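Local coordinates for protein pullulanase (Bacillus acidopullulyticus, PDB 2WAN) that hydrolyses the alpha-1,6-glucosidic linkages of pullulan and probably those at the branch points of starch-type polysaccharides, as a debranching enzyme of the alpha-amylase family, at residues Ala396-Val401 with Ala529-Leu534; Asp410-Asp415 with Val611-Val616; Glu424-Asn429 with Pro644-Tyr649; Lys535-Ser540 with Ile546-Asp551. One frame throughout, in Å; residues are numbered along the deposited sequence. Where two conformers were deposited one is given.

Contact 1 (Ala396-Val401 with Ala529-Leu534)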
loop_
_atom_site.group_PDB
_atom_site.type_symbol
_atom_site.label_atom_id
_atom_site.label_comp_id
_atom_site.label_asym_id
_atom_site.label_seq_id
_atom_site.Cartn_x
_atom_site.Cartn_y
_atom_site.Cartn_z
ATOM N N ALA A 396 8.818 6.915 -19.438
ATOM C CA ALA A 396 9.335 6.070 -20.520
ATOM C C ALA A 396 8.667 4.694 -20.478
ATOM O O ALA A 396 8.452 4.143 -19.385
ATOM C CB ALA A 396 10.871 5.894 -20.392
ATOM N N ARG A 397 8.399 4.134 -21.667
ATOM C CA ARG A 397 7.768 2.823 -21.797
ATOM C C ARG A 397 8.746 1.706 -22.132
ATOM O O ARG A 397 8.360 0.534 -22.122
ATOM C CB ARG A 397 6.676 2.831 -22.875
ATOM C CG ARG A 397 5.675 3.980 -22.805
ATOM C CD ARG A 397 5.131 4.235 -21.387
ATOM N NE ARG A 397 3.902 5.037 -21.461
ATOM C CZ ARG A 397 3.273 5.542 -20.404
ATOM N NH1 ARG A 397 3.755 5.365 -19.182
ATOM N NH2 ARG A 397 2.144 6.223 -20.567
ATOM N N ALA A 398 9.980 2.076 -22.481
ATOM C CA ALA A 398 11.064 1.142 -22.799
ATOM C C ALA A 398 12.390 1.869 -22.500
ATOM O O ALA A 398 12.395 3.099 -22.297
ATOM C CB ALA A 398 10.987 0.714 -24.262
ATOM N N ILE A 399 13.474 1.102 -22.422
ATOM C CA ILE A 399 14.780 1.610 -21.979
ATOM C C ILE A 399 15.960 0.967 -22.718
ATOM O O ILE A 399 15.824 -0.083 -23.350
ATOM C CB ILE A 399 14.994 1.364 -20.454
ATOM C CG1 ILE A 399 14.700 -0.110 -20.108
ATOM C CG2 ILE A 399 14.175 2.347 -19.606
ATOM C CD1 ILE A 399 15.129 -0.543 -18.650
ATOM N N SER A 400 17.131 1.596 -22.625
ATOM C CA SER A 400 18.361 0.901 -22.951
ATOM C C SER A 400 18.582 -0.133 -21.850
ATOM O O SER A 400 17.932 -0.056 -20.791
ATOM C CB SER A 400 19.526 1.888 -22.966
ATOM O OG SER A 400 19.665 2.487 -21.691
ATOM N N VAL A 401 19.501 -1.072 -22.087
ATOM C CA VAL A 401 19.890 -2.047 -21.054
ATOM C C VAL A 401 20.296 -1.280 -19.796
ATOM O O VAL A 401 21.077 -0.310 -19.879
ATOM C CB VAL A 401 21.045 -2.963 -21.540
ATOM C CG1 VAL A 401 21.457 -3.971 -20.451
ATOM C CG2 VAL A 401 20.614 -3.725 -22.783
ATOM N N ALA A 529 11.396 -6.600 -26.663
ATOM C CA ALA A 529 11.065 -8.008 -26.364
ATOM C C ALA A 529 10.404 -8.136 -24.995
ATOM O O ALA A 529 9.491 -8.942 -24.818
ATOM C CB ALA A 529 12.289 -8.905 -26.433
ATOM N N ARG A 530 10.863 -7.347 -24.029
ATOM C CA ARG A 530 10.279 -7.407 -22.675
ATOM C C ARG A 530 8.786 -7.044 -22.671
ATOM O O ARG A 530 8.017 -7.583 -21.867
ATOM C CB ARG A 530 11.036 -6.504 -21.724
ATOM C CG ARG A 530 11.004 -5.027 -22.130
ATOM C CD ARG A 530 11.832 -4.226 -21.146
ATOM N NE ARG A 530 13.290 -4.369 -21.317
ATOM C CZ ARG A 530 14.180 -4.112 -20.361
ATOM N NH1 ARG A 530 13.795 -3.780 -19.118
ATOM N NH2 ARG A 530 15.469 -4.197 -20.644
ATOM N N ILE A 531 8.393 -6.141 -23.576
ATOM C CA ILE A 531 6.993 -5.707 -23.684
ATOM C C ILE A 531 6.159 -6.835 -24.288
ATOM O O ILE A 531 5.161 -7.260 -23.694
ATOM C CB ILE A 531 6.860 -4.411 -24.506
ATOM C CG1 ILE A 531 7.667 -3.282 -23.843
ATOM C CG2 ILE A 531 5.369 -4.014 -24.655
ATOM C CD1 ILE A 531 7.544 -1.903 -24.555
ATOM N N THR A 532 6.591 -7.337 -25.455
ATOM C CA THR A 532 5.866 -8.397 -26.143
ATOM C C THR A 532 5.736 -9.657 -25.282
ATOM O O THR A 532 4.665 -10.268 -25.225
ATOM C CB THR A 532 6.562 -8.736 -27.467
ATOM O OG1 THR A 532 6.589 -7.541 -28.263
ATOM C CG2 THR A 532 5.796 -9.846 -28.211
ATOM N N GLU A 533 6.820 -10.020 -24.593
ATOM C CA GLU A 533 6.822 -11.266 -23.833
ATOM C C GLU A 533 5.933 -11.219 -22.610
ATOM O O GLU A 533 5.290 -12.209 -22.303
ATOM C CB GLU A 533 8.247 -11.727 -23.488
ATOM C CG GLU A 533 8.997 -12.150 -24.790
ATOM C CD GLU A 533 10.491 -12.333 -24.619
ATOM O OE1 GLU A 533 10.969 -12.363 -23.471
ATOM O OE2 GLU A 533 11.209 -12.448 -25.652
ATOM N N LEU A 534 5.872 -10.071 -21.939
ATOM C CA LEU A 534 4.953 -9.939 -20.808
ATOM C C LEU A 534 3.513 -9.937 -21.299
ATOM O O LEU A 534 2.638 -10.555 -20.682
ATOM C CB LEU A 534 5.280 -8.701 -19.966
ATOM C CG LEU A 534 4.354 -8.402 -18.761
ATOM C CD1 LEU A 534 4.177 -9.615 -17.809
ATOM C CD2 LEU A 534 4.819 -7.179 -17.982
#
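Ile399 lies over one face of the Arg530 guanidinium group. Its CG1 stands 3.8 Å above the guanidinium plane, displaced toward the rim. Beyond it, Ile399 CD1 comes to 3.5 Å from Arg530 NH1. The two side chains cross at about a right angle. The first torsion of Ile399 (chi1 50°) sets CG1 between the backbone N and the carbonyl carbon, and this brings the ethyl branch onto the arginine. Arg530 leaves the helix toward the loop and bends at chi3 (75°), which turns the flat group to meet the isoleucine. The buried charge is satisfied elsewhere: NH1 forms salt bridges with Glu493 and Glu499, and NH2 is hydrogen-bonded to Pro525 O. A methionine in place of Arg530 would probably leave both glutamates without this positive mate and Ile399 without the flat surface it lies on.

The loop joins strands 388-391 and 406-407 of the carbohydrate-binding module 48 sheet. The helix, 529-543, belongs to the catalytic (beta/alpha)8 barrel, so the contact lies between the two folds.

One residue along the helix, Ile531 reaches the loop backbone. Its CD1 is 3.5 Å from Arg397 O and 4.3 Å from Ala398 CB. Tyr614 of helix 597-614 also touches Ile531. The Arg397 side chain leads away from helix 529-543 and makes a cation-pi contact with Tyr609.

Contact 2 (Asp410-Asp415 with Val611-Val616)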
loop_
_atom_site.group_PDB
_atom_site.type_symbol
_atom_site.label_atom_id
_atom_site.label_comp_id
_atom_site.label_asym_id
_atom_site.label_seq_id
_atom_site.Cartn_x
_atom_site.Cartn_y
_atom_site.Cartn_z
ATOM N N ASP A 410 7.254 2.224 -30.927
ATOM C CA ASP A 410 5.902 2.047 -31.458
ATOM C C ASP A 410 5.225 0.911 -30.674
ATOM O O ASP A 410 5.482 -0.263 -30.943
ATOM C CB ASP A 410 6.005 1.665 -32.932
ATOM C CG ASP A 410 4.647 1.492 -33.604
ATOM O OD1 ASP A 410 3.597 1.551 -32.919
ATOM O OD2 ASP A 410 4.651 1.302 -34.838
ATOM N N LEU A 411 4.361 1.269 -29.720
ATOM C CA LEU A 411 3.710 0.260 -28.861
ATOM C C LEU A 411 2.861 -0.724 -29.656
ATOM O O LEU A 411 2.831 -1.890 -29.332
ATOM C CB LEU A 411 2.882 0.902 -27.753
ATOM C CG LEU A 411 3.743 1.530 -26.648
ATOM C CD1 LEU A 411 2.864 2.350 -25.723
ATOM C CD2 LEU A 411 4.509 0.455 -25.883
ATOM N N LYS A 412 2.199 -0.261 -30.717
ATOM C CA LYS A 412 1.392 -1.148 -31.570
ATOM C C LYS A 412 2.194 -2.338 -32.090
ATOM O O LYS A 412 1.730 -3.482 -32.052
ATOM C CB LYS A 412 0.809 -0.371 -32.762
ATOM C CG LYS A 412 -0.268 0.632 -32.405
ATOM C CD LYS A 412 -1.260 0.077 -31.410
ATOM C CE LYS A 412 -0.905 0.533 -30.005
ATOM N NZ LYS A 412 -1.970 0.195 -29.037
ATOM N N ALA A 413 3.410 -2.067 -32.564
ATOM C CA ALA A 413 4.285 -3.079 -33.134
ATOM C C ALA A 413 4.715 -4.114 -32.101
ATOM O O ALA A 413 5.140 -5.207 -32.465
ATOM C CB ALA A 413 5.508 -2.431 -33.771
ATOM N N THR A 414 4.612 -3.760 -30.816
ATOM C CA THR A 414 4.964 -4.727 -29.744
ATOM C C THR A 414 3.871 -5.748 -29.442
ATOM O O THR A 414 4.126 -6.725 -28.728
ATOM C CB THR A 414 5.366 -4.028 -28.412
ATOM O OG1 THR A 414 4.209 -3.459 -27.782
ATOM C CG2 THR A 414 6.359 -2.904 -28.683
ATOM N N ASP A 415 2.647 -5.522 -29.932
ATOM C CA ASP A 415 1.552 -6.430 -29.609
ATOM C C ASP A 415 1.812 -7.788 -30.237
ATOM O O ASP A 415 2.175 -7.872 -31.423
ATOM C CB ASP A 415 0.216 -5.901 -30.154
ATOM C CG ASP A 415 -0.295 -4.672 -29.439
ATOM O OD1 ASP A 415 0.194 -4.298 -28.355
ATOM O OD2 ASP A 415 -1.242 -4.058 -29.986
ATOM N N VAL A 611 -3.117 -1.142 -17.056
ATOM C CA VAL A 611 -4.393 -1.747 -17.455
ATOM C C VAL A 611 -4.643 -1.574 -18.960
ATOM O O VAL A 611 -5.009 -2.521 -19.655
ATOM C CB VAL A 611 -5.563 -1.150 -16.644
ATOM C CG1 VAL A 611 -6.915 -1.570 -17.268
ATOM C CG2 VAL A 611 -5.446 -1.611 -15.160
ATOM N N ASN A 612 -4.465 -0.357 -19.467
ATOM C CA ASN A 612 -4.790 -0.092 -20.872
ATOM C C ASN A 612 -3.847 -0.797 -21.855
ATOM O O ASN A 612 -4.308 -1.416 -22.819
ATOM C CB ASN A 612 -4.830 1.410 -21.139
ATOM C CG ASN A 612 -6.059 2.100 -20.529
ATOM O OD1 ASN A 612 -7.164 1.532 -20.446
ATOM N ND2 ASN A 612 -5.864 3.348 -20.106
ATOM N N GLU A 613 -2.538 -0.738 -21.598
ATOM C CA GLU A 613 -1.563 -1.290 -22.542
ATOM C C GLU A 613 -1.356 -2.800 -22.399
ATOM O O GLU A 613 -1.198 -3.525 -23.416
ATOM C CB GLU A 613 -0.213 -0.557 -22.399
ATOM C CG GLU A 613 0.854 -0.948 -23.392
ATOM C CD GLU A 613 0.503 -0.571 -24.843
ATOM O OE1 GLU A 613 -0.241 0.425 -25.049
ATOM O OE2 GLU A 613 0.975 -1.274 -25.760
ATOM N N TYR A 614 -1.345 -3.279 -21.148
ATOM C CA TYR A 614 -1.043 -4.693 -20.871
ATOM C C TYR A 614 -2.249 -5.553 -20.490
ATOM O O TYR A 614 -2.111 -6.756 -20.405
ATOM C CB TYR A 614 0.064 -4.835 -19.806
ATOM C CG TYR A 614 1.437 -4.338 -20.255
ATOM C CD1 TYR A 614 2.422 -5.235 -20.723
ATOM C CD2 TYR A 614 1.755 -2.975 -20.208
ATOM C CE1 TYR A 614 3.681 -4.772 -21.141
ATOM C CE2 TYR A 614 3.012 -2.509 -20.614
ATOM C CZ TYR A 614 3.959 -3.419 -21.076
ATOM O OH TYR A 614 5.192 -2.962 -21.444
ATOM N N HIS A 615 -3.420 -4.952 -20.304
ATOM C CA HIS A 615 -4.669 -5.710 -20.039
ATOM C C HIS A 615 -4.578 -6.460 -18.699
ATOM O O HIS A 615 -5.117 -7.555 -18.544
ATOM C CB HIS A 615 -5.059 -6.686 -21.170
ATOM C CG HIS A 615 -5.161 -6.064 -22.540
ATOM N ND1 HIS A 615 -5.406 -6.816 -23.668
ATOM C CD2 HIS A 615 -5.008 -4.784 -22.970
ATOM C CE1 HIS A 615 -5.426 -6.029 -24.732
ATOM N NE2 HIS A 615 -5.186 -4.795 -24.340
ATOM N N VAL A 616 -3.878 -5.854 -17.751
ATOM C CA VAL A 616 -3.824 -6.459 -16.421
ATOM C C VAL A 616 -5.155 -6.248 -15.706
ATOM O O VAL A 616 -5.918 -5.306 -15.996
ATOM C CB VAL A 616 -2.593 -6.039 -15.578
ATOM C CG1 VAL A 616 -1.288 -6.546 -16.241
ATOM C CG2 VAL A 616 -2.571 -4.521 -15.328
HETATM O O HOH W 1 -0.748 -1.652 -27.822
#
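Leu411 and the carboxylate of Glu613 lie against each other, their side chains crossing at a slant. Leu411 CB is 3.5 Å from Glu613 OE2, and Leu411 CD1 is 3.7 Å from Glu613 OE1. Glu613 starts with CG anti to its backbone N (chi1 -175°) and then bends at chi2 (65°), which carries the acid group to the leucine. The Asp415 carboxylate is tilted by 28° against that of Glu613. Asp415 OD1 and Glu613 OE2 are 4.1 Å from each other. Two such acids would be expected to repel, and Lys535 NZ, in a salt bridge with both, probably offsets this. Water 1 also lies between them, 2.7 Å from Glu613 OE2 and 2.9 Å from Asp415 OD1, and it accepts from Lys412 NZ. With a leucine at Glu613, Lys535 would probably lose one of its two carboxylate partners and the water one of its possible acceptors.

Within the turn, Thr414 OG1 donates to Leu411 O at 2.6 Å, and Lys535 NZ is bonded to the same hydroxyl. The turn lies in the linker between the module 48 sheet and the first barrel strand, 435-438. It rests on the C-terminal end of helix 597-614, which His615 leaves with positive phi, and on helix 529-543, where Thr532 OG1 bonds Thr414 O.

Contact 3 (Glu424-Asn429 with Pro644-Tyr649)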
loop_
_atom_site.group_PDB
_atom_site.type_symbol
_atom_site.label_atom_id
_atom_site.label_comp_id
_atom_site.label_asym_id
_atom_site.label_seq_id
_atom_site.Cartn_x
_atom_site.Cartn_y
_atom_site.Cartn_z
ATOM N N GLU A 424 -10.390 -9.762 -21.023
ATOM C CA GLU A 424 -10.144 -9.538 -19.591
ATOM C C GLU A 424 -10.738 -10.623 -18.696
ATOM O O GLU A 424 -11.777 -11.233 -19.013
ATOM C CB GLU A 424 -10.649 -8.153 -19.154
ATOM C CG GLU A 424 -12.133 -7.873 -19.439
ATOM C CD GLU A 424 -12.410 -7.320 -20.849
ATOM O OE1 GLU A 424 -11.537 -7.399 -21.752
ATOM O OE2 GLU A 424 -13.527 -6.802 -21.054
ATOM N N GLN A 425 -10.058 -10.844 -17.573
ATOM C CA GLN A 425 -10.475 -11.813 -16.579
ATOM C C GLN A 425 -10.743 -11.100 -15.249
ATOM O O GLN A 425 -9.920 -11.110 -14.323
ATOM C CB GLN A 425 -9.425 -12.916 -16.442
ATOM C CG GLN A 425 -9.336 -13.849 -17.635
ATOM C CD GLN A 425 -10.635 -14.576 -17.926
ATOM O OE1 GLN A 425 -11.082 -14.632 -19.075
ATOM N NE2 GLN A 425 -11.249 -15.129 -16.888
ATOM N N THR A 426 -11.897 -10.444 -15.198
ATOM C CA THR A 426 -12.322 -9.641 -14.057
ATOM C C THR A 426 -13.715 -10.128 -13.686
ATOM O O THR A 426 -14.669 -9.918 -14.445
ATOM C CB THR A 426 -12.376 -8.140 -14.422
ATOM O OG1 THR A 426 -13.002 -7.978 -15.709
ATOM C CG2 THR A 426 -10.960 -7.554 -14.515
ATOM N N PRO A 427 -13.847 -10.806 -12.535
ATOM C CA PRO A 427 -15.157 -11.343 -12.170
ATOM C C PRO A 427 -16.099 -10.272 -11.607
ATOM O O PRO A 427 -15.707 -9.109 -11.469
ATOM C CB PRO A 427 -14.815 -12.362 -11.088
ATOM C CG PRO A 427 -13.665 -11.736 -10.395
ATOM C CD PRO A 427 -12.830 -11.132 -11.515
ATOM N N ALA A 428 -17.331 -10.676 -11.284
ATOM C CA ALA A 428 -18.352 -9.723 -10.803
ATOM C C ALA A 428 -17.962 -9.047 -9.489
ATOM O O ALA A 428 -18.291 -7.879 -9.264
ATOM C CB ALA A 428 -19.713 -10.407 -10.683
ATOM N N ASN A 429 -17.251 -9.775 -8.629
ATOM C CA ASN A 429 -16.902 -9.272 -7.308
ATOM C C ASN A 429 -15.551 -9.860 -6.900
ATOM O O ASN A 429 -15.246 -10.978 -7.294
ATOM C CB ASN A 429 -17.976 -9.675 -6.284
ATOM C CG ASN A 429 -17.825 -8.939 -4.974
ATOM O OD1 ASN A 429 -17.018 -9.316 -4.104
ATOM N ND2 ASN A 429 -18.573 -7.842 -4.835
ATOM N N PRO A 644 -15.491 -2.173 -13.914
ATOM C CA PRO A 644 -15.862 -2.304 -12.497
ATOM C C PRO A 644 -15.375 -3.597 -11.855
ATOM O O PRO A 644 -15.389 -3.700 -10.637
ATOM C CB PRO A 644 -17.404 -2.265 -12.515
ATOM C CG PRO A 644 -17.789 -2.553 -13.906
ATOM C CD PRO A 644 -16.677 -2.057 -14.787
ATOM N N GLY A 645 -14.961 -4.571 -12.674
ATOM C CA GLY A 645 -14.459 -5.847 -12.158
ATOM C C GLY A 645 -12.988 -5.851 -11.754
ATOM O O GLY A 645 -12.513 -6.847 -11.200
ATOM N N ILE A 646 -12.260 -4.759 -12.013
ATOM C CA ILE A 646 -10.843 -4.708 -11.618
ATOM C C ILE A 646 -10.728 -4.873 -10.089
ATOM O O ILE A 646 -11.486 -4.264 -9.331
ATOM C CB ILE A 646 -10.148 -3.421 -12.143
ATOM C CG1 ILE A 646 -9.984 -3.527 -13.667
ATOM C CG2 ILE A 646 -8.772 -3.230 -11.482
ATOM C CD1 ILE A 646 -9.452 -2.253 -14.375
ATOM N N VAL A 647 -9.794 -5.715 -9.647
ATOM C CA VAL A 647 -9.642 -6.034 -8.214
ATOM C C VAL A 647 -8.392 -5.364 -7.671
ATOM O O VAL A 647 -7.311 -5.489 -8.258
ATOM C CB VAL A 647 -9.567 -7.557 -7.983
ATOM C CG1 VAL A 647 -9.389 -7.882 -6.482
ATOM C CG2 VAL A 647 -10.818 -8.237 -8.537
ATOM N N LEU A 648 -8.558 -4.640 -6.565
ATOM C CA LEU A 648 -7.511 -3.808 -5.996
ATOM C C LEU A 648 -7.385 -4.089 -4.512
ATOM O O LEU A 648 -8.394 -4.091 -3.801
ATOM C CB LEU A 648 -7.848 -2.323 -6.194
ATOM C CG LEU A 648 -8.175 -1.934 -7.634
ATOM C CD1 LEU A 648 -8.877 -0.566 -7.668
ATOM C CD2 LEU A 648 -6.912 -1.959 -8.509
ATOM N N TYR A 649 -6.164 -4.316 -4.041
ATOM C CA TYR A 649 -5.965 -4.630 -2.607
ATOM C C TYR A 649 -4.502 -4.425 -2.239
ATOM O O TYR A 649 -3.653 -4.192 -3.116
ATOM C CB TYR A 649 -6.425 -6.077 -2.289
ATOM C CG TYR A 649 -5.766 -7.077 -3.196
ATOM C CD1 TYR A 649 -6.275 -7.325 -4.485
ATOM C CD2 TYR A 649 -4.595 -7.731 -2.801
ATOM C CE1 TYR A 649 -5.646 -8.220 -5.355
ATOM C CE2 TYR A 649 -3.952 -8.622 -3.657
ATOM C CZ TYR A 649 -4.475 -8.863 -4.934
ATOM O OH TYR A 649 -3.832 -9.743 -5.785
HETATM O O HOH W 2 -14.351 -8.038 -9.370
#
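Thr426 points its side chain at the backbone of Gly645, and the two CA atoms are only 4.8 Å apart. From the start, Thr426 CB is 3.5 Å from Gly645 O. The methyl branch continues along the same peptide: Thr426 CG2 is 3.7 Å from Gly645 O. The same methyl also meets Ile646: CG2 of Thr426 and CG1 of Ile646 are 4.2 Å apart. The other branch, OG1, is placed between the backbone N and the carbonyl carbon (chi1 44°). It is hydrogen-bonded to Asn643 ND2. Asn643 also accepts from Gly645 N through OD1, so one amide holds the threonine and the glycine together.

Next along the loop, Pro427 O is 3.6 Å from Gly645 CA. A CB at Gly645 would clash with both Thr426 CB and Pro427 O.

The loop 424-429 leads to strand 435-438, the first of the (beta/alpha)8 barrel. Gly645 lies between helix 629-642 and the fifth strand, 647-650. The contact is thus at the N-terminal end of the barrel strands, the end remote from the active site in this fold.

No hydrogen bond joins the segments directly. Pro427 O and Gly645 O are both acceptors and cannot bond each other. Water 2 gives a proton to each, at 2.7 Å to Pro427 O and 2.9 Å to Gly645 O. The pairing of these two backbones therefore rests on van der Waals contact, the shared water and the Asn643 amide.

Contact 4 (Lys535-Ser540 with Ile546-Asp551)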
loop_
_atom_site.group_PDB
_atom_site.type_symbol
_atom_site.label_atom_id
_atom_site.label_comp_id
_atom_site.label_asym_id
_atom_site.label_seq_id
_atom_site.Cartn_x
_atom_site.Cartn_y
_atom_site.Cartn_z
ATOM N N LYS A 535 3.269 -9.268 -22.424
ATOM C CA LYS A 535 1.929 -9.350 -23.019
ATOM C C LYS A 535 1.575 -10.796 -23.351
ATOM O O LYS A 535 0.427 -11.192 -23.174
ATOM C CB LYS A 535 1.799 -8.460 -24.273
ATOM C CG LYS A 535 1.815 -6.978 -23.974
ATOM C CD LYS A 535 1.793 -6.140 -25.274
ATOM C CE LYS A 535 1.713 -4.656 -24.918
ATOM N NZ LYS A 535 1.934 -3.792 -26.129
ATOM N N GLN A 536 2.549 -11.585 -23.840
ATOM C CA GLN A 536 2.283 -12.989 -24.167
ATOM C C GLN A 536 1.951 -13.789 -22.919
ATOM O O GLN A 536 1.087 -14.653 -22.967
ATOM C CB GLN A 536 3.458 -13.616 -24.927
ATOM C CG GLN A 536 3.571 -13.052 -26.339
ATOM C CD GLN A 536 4.816 -13.540 -27.064
ATOM O OE1 GLN A 536 5.932 -13.125 -26.765
ATOM N NE2 GLN A 536 4.618 -14.409 -28.039
ATOM N N LEU A 537 2.633 -13.494 -21.809
ATOM C CA LEU A 537 2.277 -14.130 -20.517
ATOM C C LEU A 537 0.798 -13.866 -20.171
ATOM O O LEU A 537 0.029 -14.791 -19.860
ATOM C CB LEU A 537 3.190 -13.635 -19.389
ATOM C CG LEU A 537 2.926 -14.116 -17.944
ATOM C CD1 LEU A 537 4.194 -13.961 -17.097
ATOM C CD2 LEU A 537 1.797 -13.341 -17.243
ATOM N N ILE A 538 0.423 -12.593 -20.212
ATOM C CA ILE A 538 -0.945 -12.164 -19.886
ATOM C C ILE A 538 -1.956 -12.780 -20.860
ATOM O O ILE A 538 -2.988 -13.309 -20.440
ATOM C CB ILE A 538 -1.013 -10.623 -19.862
ATOM C CG1 ILE A 538 -0.141 -10.095 -18.719
ATOM C CG2 ILE A 538 -2.485 -10.102 -19.758
ATOM C CD1 ILE A 538 0.251 -8.615 -18.892
ATOM N N GLN A 539 -1.642 -12.731 -22.147
ATOM C CA GLN A 539 -2.493 -13.344 -23.173
ATOM C C GLN A 539 -2.737 -14.830 -22.907
ATOM O O GLN A 539 -3.885 -15.328 -23.024
ATOM C CB GLN A 539 -1.850 -13.137 -24.551
ATOM C CG GLN A 539 -2.630 -13.668 -25.724
ATOM C CD GLN A 539 -1.916 -13.376 -27.037
ATOM O OE1 GLN A 539 -0.682 -13.516 -27.147
ATOM N NE2 GLN A 539 -2.682 -12.994 -28.040
ATOM N N SER A 540 -1.664 -15.535 -22.554
ATOM C CA SER A 540 -1.711 -16.976 -22.309
ATOM C C SER A 540 -2.619 -17.318 -21.139
ATOM O O SER A 540 -3.432 -18.229 -21.219
ATOM C CB SER A 540 -0.307 -17.525 -22.009
ATOM O OG SER A 540 -0.360 -18.917 -21.723
ATOM N N ILE A 546 -7.593 -17.300 -16.648
ATOM C CA ILE A 546 -6.844 -16.907 -15.450
ATOM C C ILE A 546 -6.445 -15.435 -15.598
ATOM O O ILE A 546 -5.875 -15.033 -16.614
ATOM C CB ILE A 546 -5.583 -17.800 -15.231
ATOM C CG1 ILE A 546 -6.013 -19.232 -14.890
ATOM C CG2 ILE A 546 -4.692 -17.250 -14.077
ATOM C CD1 ILE A 546 -4.825 -20.244 -14.927
ATOM N N GLY A 547 -6.744 -14.648 -14.572
ATOM C CA GLY A 547 -6.408 -13.229 -14.538
ATOM C C GLY A 547 -5.008 -12.966 -14.031
ATOM O O GLY A 547 -4.358 -13.854 -13.480
ATOM N N VAL A 548 -4.556 -11.726 -14.208
ATOM C CA VAL A 548 -3.228 -11.311 -13.722
ATOM C C VAL A 548 -3.339 -10.044 -12.877
ATOM O O VAL A 548 -3.773 -8.989 -13.366
ATOM C CB VAL A 548 -2.261 -11.021 -14.889
ATOM C CG1 VAL A 548 -0.899 -10.494 -14.352
ATOM C CG2 VAL A 548 -2.053 -12.274 -15.729
ATOM N N ASN A 549 -2.926 -10.155 -11.615
ATOM C CA ASN A 549 -2.813 -9.006 -10.721
ATOM C C ASN A 549 -1.335 -8.672 -10.532
ATOM O O ASN A 549 -0.541 -9.548 -10.188
ATOM C CB ASN A 549 -3.428 -9.318 -9.340
ATOM C CG ASN A 549 -4.944 -9.517 -9.383
ATOM O OD1 ASN A 549 -5.595 -9.232 -10.387
ATOM N ND2 ASN A 549 -5.507 -10.023 -8.283
ATOM N N MET A 550 -0.958 -7.419 -10.741
ATOM C CA MET A 550 0.444 -7.037 -10.526
ATOM C C MET A 550 0.711 -6.561 -9.110
ATOM O O MET A 550 0.058 -5.637 -8.643
ATOM C CB MET A 550 0.848 -5.941 -11.522
ATOM C CG MET A 550 1.147 -6.482 -12.923
ATOM S SD MET A 550 1.452 -5.132 -14.125
ATOM C CE MET A 550 2.902 -4.325 -13.423
ATOM N N ASP A 551 1.699 -7.168 -8.454
ATOM C CA ASP A 551 2.315 -6.567 -7.241
ATOM C C ASP A 551 3.043 -5.294 -7.693
ATOM O O ASP A 551 3.897 -5.353 -8.580
ATOM C CB ASP A 551 3.298 -7.580 -6.653
ATOM C CG ASP A 551 3.810 -7.208 -5.275
ATOM O OD1 ASP A 551 3.766 -6.023 -4.881
ATOM O OD2 ASP A 551 4.259 -8.137 -4.567
#
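No ring or other flat group takes part where Val548 meets Ile538 and Leu537, so there are no faces or edges to cover. The contact is aliphatic branch against aliphatic branch. One methyl of Val548, CG2, does the touching. It lies 4.2 Å from Ile538 CG1 and 4.3 Å from Leu537 CD2. With CG1 of Val548 anti to the backbone N (chi1 176°), CG2 falls beside that N and faces the helix. Ile538 and Val548 cross at about a right angle. The CB of Leu537 does not point at the strand, but the end of its side chain comes nearer, through CD2. All three residues are buried, and no hydrogen bond links the segments.

This is helix-on-strand packing in the wall of the (beta/alpha)8 barrel. Helix 529-543 is the return helix of the beta-alpha-beta crossover from strand 485-488 to strand 547-552. Next to Val548 in the strand, Asn549 instead turns toward the barrel interior, and its ND2 bonds Tyr649 OH of strand 647-650. Asp551 forms a salt bridge with Arg620 of strand 618-621.

Around the contact, Leu488 of strand 485-488 touches both Val548 and Leu537. Tyr614 of helix 597-614 touches Ile538. Helix 474-481 meets Ile546 and Ser540.

Overall arrangement
The first segments of contacts 1, 2 and 3 follow one another along the chain, from the carbohydrate-binding module 48 sheet to the first barrel strand. Their partners follow later, in the same order, so these three contacts cross. Contact 4 is local and nested inside contacts 2 and 3. Contacts 1 and 4 share helix 529-543, with centres 16 Å apart. Contact 2 sits about 11 Å from contact 1 and 12 Å from contact 4, centre to centre, and touches both. The centres of contacts 3 and 4 are 13 Å apart, and both reach the barrel sheet. Contact 1 joins the module to the barrel, contacts 2 and 3 place the linker against it, and contact 4 lies within the barrel wall.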